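Local coordinates for structural protein VP1 (Trichodysplasia spinulosa-associated polyomavirus, PDB 4U60) that forms the major capsid coat of the virus and binds sialylated glycolipid glycans such as the GM1 oligosaccharide, at residues I25-N36 and G63-I73. Sequence-based numbering, arbitrary orientation. Where two conformers were deposited one is given.
Sequences IELYLNTRMGQN and GEIPTYSTARI
Leu29 and Ala71 meet through apolar side chains, CD2 of Leu29 lying 3.8 Å from CB of Ala71. Strands 25-29 and 69-73 run roughly antiparallel here, at 150°. Their axes come no nearer than 8.0 Å, too far for backbone pairing, and side chains fill the gap. With CG beside its backbone N (chi1 -67°), Leu29 spreads both methyls over the other strand, CD1 near Ser69 and CD2 on Ala71. Farther along, the Ile25 and Ile73 side chains slide past each other in opposite directions, CG2 to CG2 at 3.9 Å, while CD1 of Ile73 reaches CD1 of Leu27. Strand 25-29 pairs instead with 260-279, and 69-73 with 241-254, so this is packing between strands of the jelly-roll that are not sheet partners.

Beyond Leu29 the chains close in and the chemistry turns polar. Thr67 N donates to Arg32 O over 2.9 Å, almost straight at 173°. Ser69 OG accepts from two waters, one bonded to Arg32 N and Thr67 O, the other reaching Leu29 O weakly. A third water links Arg32 O and Asn36 ND2 with Ile65 O and Thr67 OG1. The guanidinium of Arg32 leads away to a salt bridge with Asp183, which also accepts from Thr70 N. Met33 folds back through two bends, bringing CE to 3.8 Å from CB of Pro66.

At the end, Gly34 CA sits 3.1 Å from Gly63 O in a CA-H...O contact. An apolar seam between strands thus passes into a water-bridged loop junction. Next to it the Glu64 side chain lies about 5 Å from a bound sialic acid, and its OE1 bonds Thr61 and Thr50 of a glycan pocket, so the junction probably helps to position that loop.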
loop_
_atom_site.group_PDB
_atom_site.type_symbol
_atom_site.label_atom_id
_atom_site.label_comp_id
_atom_site.label_asym_id
_atom_site.label_seq_id
_atom_site.Cartn_x
_atom_site.Cartn_y
_atom_site.Cartn_z
ATOM N N ILE C 25 3.574 -33.487 -1.190
ATOM C CA ILE C 25 3.940 -33.561 0.205
ATOM C C ILE C 25 3.168 -32.457 0.912
ATOM O O ILE C 25 3.203 -31.296 0.495
ATOM C CB ILE C 25 5.456 -33.315 0.392
ATOM C CG1 ILE C 25 6.259 -34.484 -0.185
ATOM C CG2 ILE C 25 5.808 -33.055 1.862
ATOM C CD1 ILE C 25 6.050 -35.804 0.520
ATOM N N GLU C 26 2.496 -32.824 1.985
ATOM C CA GLU C 26 1.766 -31.879 2.788
ATOM C C GLU C 26 2.325 -31.931 4.201
ATOM O O GLU C 26 2.564 -33.005 4.751
ATOM C CB GLU C 26 0.294 -32.272 2.743
ATOM C CG GLU C 26 -0.640 -31.350 3.456
ATOM C CD GLU C 26 -2.075 -31.824 3.327
ATOM O OE1 GLU C 26 -2.913 -31.049 2.836
ATOM O OE2 GLU C 26 -2.380 -32.976 3.699
ATOM N N LEU C 27 2.560 -30.769 4.784
ATOM C CA LEU C 27 3.040 -30.703 6.159
ATOM C C LEU C 27 2.720 -29.363 6.756
ATOM O O LEU C 27 2.344 -28.432 6.051
ATOM C CB LEU C 27 4.545 -30.930 6.231
ATOM C CG LEU C 27 5.405 -29.774 5.727
ATOM C CD1 LEU C 27 6.730 -29.653 6.465
ATOM C CD2 LEU C 27 5.663 -29.951 4.232
ATOM N N TYR C 28 2.861 -29.272 8.069
ATOM C CA TYR C 28 2.853 -27.980 8.748
ATOM C C TYR C 28 4.063 -27.923 9.664
ATOM O O TYR C 28 4.615 -28.971 10.071
ATOM C CB TYR C 28 1.537 -27.751 9.536
ATOM C CG TYR C 28 1.334 -28.758 10.654
ATOM C CD1 TYR C 28 1.858 -28.536 11.927
ATOM C CD2 TYR C 28 0.679 -29.952 10.423
ATOM C CE1 TYR C 28 1.707 -29.479 12.942
ATOM C CE2 TYR C 28 0.527 -30.906 11.425
ATOM C CZ TYR C 28 1.054 -30.663 12.688
ATOM O OH TYR C 28 0.895 -31.623 13.672
ATOM N N LEU C 29 4.488 -26.704 9.966
ATOM C CA LEU C 29 5.516 -26.464 10.960
ATOM C C LEU C 29 4.979 -25.527 12.030
ATOM O O LEU C 29 4.495 -24.440 11.728
ATOM C CB LEU C 29 6.762 -25.850 10.318
ATOM C CG LEU C 29 7.509 -26.775 9.348
ATOM C CD1 LEU C 29 8.595 -25.986 8.638
ATOM C CD2 LEU C 29 8.094 -27.991 10.058
ATOM N N ASN C 30 5.074 -25.972 13.281
ATOM C CA ASN C 30 4.749 -25.107 14.392
ATOM C C ASN C 30 5.859 -24.104 14.661
ATOM O O ASN C 30 7.035 -24.331 14.367
ATOM C CB ASN C 30 4.402 -25.906 15.648
ATOM C CG ASN C 30 2.941 -26.309 15.683
ATOM O OD1 ASN C 30 2.053 -25.463 15.555
ATOM N ND2 ASN C 30 2.682 -27.587 15.819
ATOM N N THR C 31 5.441 -22.979 15.228
ATOM C CA THR C 31 6.317 -21.847 15.447
ATOM C C THR C 31 7.330 -22.126 16.562
ATOM O O THR C 31 7.063 -22.944 17.489
ATOM C CB THR C 31 5.489 -20.590 15.768
ATOM O OG1 THR C 31 6.277 -19.422 15.567
ATOM C CG2 THR C 31 4.973 -20.596 17.184
ATOM N N ARG C 32 8.495 -21.481 16.459
ATOM C CA ARG C 32 9.576 -21.628 17.432
ATOM C C ARG C 32 9.977 -20.254 17.972
ATOM O O ARG C 32 11.021 -19.689 17.653
ATOM C CB ARG C 32 10.759 -22.374 16.822
ATOM C CG ARG C 32 10.386 -23.748 16.259
ATOM C CD ARG C 32 9.962 -24.683 17.361
ATOM N NE ARG C 32 9.520 -26.006 16.922
ATOM C CZ ARG C 32 8.328 -26.530 17.172
ATOM N NH1 ARG C 32 7.376 -25.844 17.803
ATOM N NH2 ARG C 32 8.078 -27.787 16.788
ATOM N N MET C 33 9.114 -19.726 18.825
ATOM C CA MET C 33 9.328 -18.407 19.380
ATOM C C MET C 33 10.180 -18.350 20.631
ATOM O O MET C 33 10.630 -17.279 21.009
ATOM C CB MET C 33 7.969 -17.776 19.673
ATOM C CG MET C 33 7.133 -17.450 18.431
ATOM S SD MET C 33 7.868 -16.210 17.335
ATOM C CE MET C 33 8.641 -17.233 16.087
ATOM N N GLY C 34 10.375 -19.491 21.290
ATOM C CA GLY C 34 11.212 -19.551 22.490
ATOM C C GLY C 34 10.728 -20.591 23.475
ATOM O O GLY C 34 11.534 -21.325 24.057
ATOM N N GLN C 35 9.424 -20.630 23.713
ATOM C CA GLN C 35 8.823 -21.712 24.469
ATOM C C GLN C 35 8.280 -22.672 23.415
ATOM O O GLN C 35 7.198 -22.478 22.851
ATOM C CB GLN C 35 7.750 -21.164 25.386
ATOM C CG GLN C 35 7.273 -22.073 26.499
ATOM C CD GLN C 35 7.176 -23.528 26.111
ATOM O OE1 GLN C 35 8.189 -24.269 26.095
ATOM N NE2 GLN C 35 5.946 -23.969 25.828
ATOM N N ASN C 36 9.069 -23.699 23.130
ATOM C CA ASN C 36 8.838 -24.581 21.985
ATOM C C ASN C 36 8.349 -25.966 22.383
ATOM O O ASN C 36 8.245 -26.850 21.523
ATOM C CB ASN C 36 10.130 -24.662 21.159
ATOM C CG ASN C 36 10.588 -23.289 20.703
ATOM O OD1 ASN C 36 9.774 -22.359 20.605
ATOM N ND2 ASN C 36 11.866 -23.148 20.443
ATOM N N GLY C 63 15.104 -18.838 26.021
ATOM C CA GLY C 63 13.738 -18.878 25.524
ATOM C C GLY C 63 13.137 -17.568 25.084
ATOM O O GLY C 63 11.971 -17.547 24.709
ATOM N N GLU C 64 13.876 -16.460 25.128
ATOM C CA GLU C 64 13.296 -15.197 24.686
ATOM C C GLU C 64 13.564 -14.870 23.221
ATOM O O GLU C 64 13.165 -13.805 22.764
ATOM C CB GLU C 64 13.728 -14.017 25.567
ATOM C CG GLU C 64 15.146 -13.487 25.387
ATOM C CD GLU C 64 15.321 -12.174 26.117
ATOM O OE1 GLU C 64 15.816 -12.205 27.278
ATOM O OE2 GLU C 64 14.909 -11.134 25.548
ATOM N N ILE C 65 14.242 -15.749 22.487
ATOM C CA ILE C 65 14.542 -15.399 21.120
ATOM C C ILE C 65 13.989 -16.422 20.107
ATOM O O ILE C 65 14.133 -17.629 20.263
ATOM C CB ILE C 65 16.002 -15.042 20.855
ATOM C CG1 ILE C 65 16.801 -16.283 20.995
ATOM C CG2 ILE C 65 16.529 -13.849 21.691
ATOM C CD1 ILE C 65 17.010 -16.892 19.644
ATOM N N PRO C 66 13.320 -15.910 19.082
ATOM C CA PRO C 66 12.780 -16.755 18.025
ATOM C C PRO C 66 13.844 -17.447 17.173
ATOM O O PRO C 66 14.913 -16.873 16.928
ATOM C CB PRO C 66 11.974 -15.771 17.184
ATOM C CG PRO C 66 11.558 -14.718 18.156
ATOM C CD PRO C 66 12.692 -14.583 19.112
ATOM N N THR C 67 13.525 -18.659 16.714
ATOM C CA THR C 67 14.410 -19.436 15.864
ATOM C C THR C 67 13.642 -19.898 14.629
ATOM O O THR C 67 12.406 -19.798 14.574
ATOM C CB THR C 67 14.988 -20.656 16.598
ATOM O OG1 THR C 67 13.930 -21.394 17.212
ATOM C CG2 THR C 67 15.978 -20.220 17.660
ATOM N N TYR C 68 14.365 -20.350 13.623
ATOM C CA TYR C 68 13.728 -20.922 12.428
ATOM C C TYR C 68 13.084 -22.267 12.710
ATOM O O TYR C 68 13.621 -23.112 13.459
ATOM C CB TYR C 68 14.714 -21.057 11.276
ATOM C CG TYR C 68 15.214 -19.729 10.743
ATOM C CD1 TYR C 68 14.399 -18.955 9.934
ATOM C CD2 TYR C 68 16.462 -19.234 11.081
ATOM C CE1 TYR C 68 14.837 -17.745 9.425
ATOM C CE2 TYR C 68 16.909 -18.020 10.599
ATOM C CZ TYR C 68 16.076 -17.264 9.781
ATOM O OH TYR C 68 16.497 -16.046 9.291
ATOM N N SER C 69 11.905 -22.473 12.122
ATOM C CA SER C 69 11.336 -23.795 12.016
ATOM C C SER C 69 11.907 -24.473 10.780
ATOM O O SER C 69 12.109 -23.833 9.756
ATOM C CB SER C 69 9.827 -23.704 11.868
ATOM O OG SER C 69 9.252 -23.046 12.993
ATOM N N THR C 70 12.119 -25.778 10.846
ATOM C CA THR C 70 12.599 -26.506 9.686
ATOM C C THR C 70 12.329 -28.008 9.817
ATOM O O THR C 70 12.219 -28.559 10.917
ATOM C CB THR C 70 14.105 -26.251 9.436
ATOM O OG1 THR C 70 14.467 -26.670 8.111
ATOM C CG2 THR C 70 14.977 -26.972 10.452
ATOM N N ALA C 71 12.206 -28.642 8.662
ATOM C CA ALA C 71 12.066 -30.099 8.579
ATOM C C ALA C 71 12.669 -30.600 7.285
ATOM O O ALA C 71 12.683 -29.885 6.264
ATOM C CB ALA C 71 10.599 -30.515 8.630
ATOM N N ARG C 72 13.189 -31.822 7.340
ATOM C CA ARG C 72 13.553 -32.580 6.166
ATOM C C ARG C 72 12.498 -33.653 6.016
ATOM O O ARG C 72 12.286 -34.452 6.941
ATOM C CB ARG C 72 14.916 -33.243 6.330
ATOM C CG ARG C 72 15.302 -34.123 5.160
ATOM C CD ARG C 72 16.560 -34.931 5.468
ATOM N NE ARG C 72 16.983 -35.692 4.305
ATOM C CZ ARG C 72 16.427 -36.825 3.905
ATOM N NH1 ARG C 72 15.418 -37.367 4.587
ATOM N NH2 ARG C 72 16.901 -37.439 2.819
ATOM N N ILE C 73 11.854 -33.692 4.857
ATOM C CA ILE C 73 10.851 -34.716 4.583
ATOM C C ILE C 73 11.448 -35.775 3.658
ATOM O O ILE C 73 12.019 -35.458 2.621
ATOM C CB ILE C 73 9.590 -34.126 3.908
ATOM C CG1 ILE C 73 8.993 -32.981 4.732
ATOM C CG2 ILE C 73 8.563 -35.220 3.641
ATOM C CD1 ILE C 73 8.605 -33.290 6.147
HETATM O O HOH W 1 6.628 -22.595 12.084
HETATM O O HOH W 2 9.702 -20.513 13.953
HETATM O O HOH W 3 13.284 -20.500 19.705
#